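Long-range contact in uncharacterized protein VP1736 (Vibrio parahaemolyticus, PDB 3LXQ), which is of unknown function but belongs to the sulfatase family of the alkaline phosphatase clan: residues 314-319 and 394-399. Residues are numbered along the deposited sequence; the frame is centred on the assembly and turned at random.
Sequences NLVPVK and LVVLSP
In this sulfatase-family protein of the alkaline phosphatase clan, the loop between strands 298-304 and 322-328 of the mixed sheet lies over one face of the five-stranded antiparallel sheet, meeting its middle strand, 394-398. The join is apolar, with no hydrogen bond between the two segments. Alternate strand residues L394, V396 and S398 point their CB toward the loop, while V395 and L397 pack on helix 422-441.

V396 takes two loop side chains at once. Its CG1, anti to the backbone N, lies 3.7 Å from CG2 of V316. The same V396 CG1 is 3.8 Å from CD2 of L315, so one methyl sits against both. The V316 side chain crosses V396 obliquely, and V316 CB lies 4.0 Å from V396 CG2. L315 also crosses V396 obliquely; with its CG anti to the carbonyl carbon (chi1 -67°), both CB and CD2 of L315 lie against V396 CG1. L315 CD2 also approaches S398 more loosely, 4.3 Å from its OG.

Outside the strand, N385 of neighbouring strand 385-390 gives the loop a polar tie, its ND2 hydrogen-bonding to L315 O. P317 centres an inverse gamma turn between V316 and V318, both with CB directed toward strand 394-398. V318 then meets L394 tip to tip, V318 CG2 to L394 CD2 at 3.9 Å.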
loop_
_atom_site.group_PDB
_atom_site.type_symbol
_atom_site.label_atom_id
_atom_site.label_comp_id
_atom_site.label_asym_id
_atom_site.label_seq_id
_atom_site.Cartn_x
_atom_site.Cartn_y
_atom_site.Cartn_z
ATOM N N ASN A 314 18.122 11.055 -9.266
ATOM C CA ASN A 314 18.068 10.843 -10.697
ATOM C C ASN A 314 17.283 9.597 -11.053
ATOM O O ASN A 314 17.334 8.586 -10.333
ATOM C CB ASN A 314 19.457 10.810 -11.318
ATOM C CG ASN A 314 19.521 11.592 -12.621
ATOM O OD1 ASN A 314 20.507 11.519 -13.359
ATOM N ND2 ASN A 314 18.463 12.356 -12.909
ATOM N N LEU A 315 16.552 9.703 -12.165
ATOM C CA LEU A 315 15.714 8.636 -12.720
ATOM C C LEU A 315 14.738 8.080 -11.673
ATOM O O LEU A 315 13.915 8.839 -11.146
ATOM C CB LEU A 315 16.575 7.555 -13.403
ATOM C CG LEU A 315 17.305 8.022 -14.680
ATOM C CD1 LEU A 315 18.376 7.024 -15.103
ATOM C CD2 LEU A 315 16.332 8.320 -15.825
ATOM N N VAL A 316 14.812 6.782 -11.380
ATOM C CA VAL A 316 14.003 6.217 -10.296
ATOM C C VAL A 316 14.875 5.558 -9.224
ATOM O O VAL A 316 15.489 4.522 -9.471
ATOM C CB VAL A 316 12.910 5.251 -10.810
ATOM C CG1 VAL A 316 12.100 4.682 -9.634
ATOM C CG2 VAL A 316 11.981 5.972 -11.766
ATOM N N PRO A 317 14.933 6.169 -8.025
ATOM C CA PRO A 317 15.730 5.629 -6.917
ATOM C C PRO A 317 15.041 4.442 -6.226
ATOM O O PRO A 317 14.385 4.594 -5.199
ATOM C CB PRO A 317 15.882 6.827 -5.977
ATOM C CG PRO A 317 14.648 7.652 -6.224
ATOM C CD PRO A 317 14.306 7.462 -7.685
ATOM N N VAL A 318 15.228 3.262 -6.808
ATOM C CA VAL A 318 14.532 2.024 -6.427
ATOM C C VAL A 318 14.503 1.752 -4.924
ATOM O O VAL A 318 13.437 1.433 -4.366
ATOM C CB VAL A 318 15.139 0.806 -7.191
ATOM C CG1 VAL A 318 14.532 -0.521 -6.735
ATOM C CG2 VAL A 318 14.972 0.984 -8.704
ATOM N N LYS A 319 15.669 1.900 -4.287
ATOM C CA LYS A 319 15.862 1.658 -2.857
ATOM C C LYS A 319 14.849 2.441 -2.038
ATOM O O LYS A 319 14.387 1.976 -0.994
ATOM C CB LYS A 319 17.296 2.044 -2.441
ATOM N N LEU A 394 15.440 -3.344 -15.428
ATOM C CA LEU A 394 14.739 -2.183 -14.921
ATOM C C LEU A 394 14.642 -1.156 -16.034
ATOM O O LEU A 394 15.664 -0.744 -16.603
ATOM C CB LEU A 394 15.471 -1.589 -13.710
ATOM C CG LEU A 394 15.130 -0.160 -13.273
ATOM C CD1 LEU A 394 13.761 -0.064 -12.612
ATOM C CD2 LEU A 394 16.225 0.338 -12.334
ATOM N N VAL A 395 13.411 -0.741 -16.317
ATOM C CA VAL A 395 13.146 0.277 -17.327
ATOM C C VAL A 395 12.572 1.519 -16.681
ATOM O O VAL A 395 11.586 1.455 -15.939
ATOM C CB VAL A 395 12.172 -0.209 -18.419
ATOM C CG1 VAL A 395 11.808 0.940 -19.365
ATOM C CG2 VAL A 395 12.761 -1.387 -19.189
ATOM N N VAL A 396 13.201 2.648 -16.981
ATOM C CA VAL A 396 12.750 3.943 -16.506
ATOM C C VAL A 396 12.375 4.863 -17.672
ATOM O O VAL A 396 13.164 5.073 -18.594
ATOM C CB VAL A 396 13.812 4.607 -15.612
ATOM C CG1 VAL A 396 13.379 6.017 -15.236
ATOM C CG2 VAL A 396 14.037 3.759 -14.347
ATOM N N LEU A 397 11.165 5.405 -17.605
ATOM C CA LEU A 397 10.639 6.333 -18.601
ATOM C C LEU A 397 10.581 7.736 -18.000
ATOM O O LEU A 397 10.035 7.932 -16.911
ATOM C CB LEU A 397 9.221 5.913 -19.027
ATOM C CG LEU A 397 9.002 4.456 -19.420
ATOM C CD1 LEU A 397 7.544 4.257 -19.792
ATOM C CD2 LEU A 397 9.927 4.050 -20.581
ATOM N N SER A 398 11.151 8.705 -18.711
ATOM C CA SER A 398 11.140 10.085 -18.263
ATOM C C SER A 398 10.546 11.015 -19.340
ATOM O O SER A 398 10.407 10.598 -20.511
ATOM C CB SER A 398 12.562 10.516 -17.862
ATOM O OG SER A 398 13.534 9.891 -18.682
ATOM N N PRO A 399 10.208 12.278 -18.966
ATOM C CA PRO A 399 9.704 13.256 -19.947
ATOM C C PRO A 399 10.602 13.442 -21.171
ATOM O O PRO A 399 11.818 13.220 -21.104
ATOM C CB PRO A 399 9.631 14.555 -19.139
ATOM C CG PRO A 399 9.402 14.095 -17.734
ATOM C CD PRO A 399 10.224 12.845 -17.602
#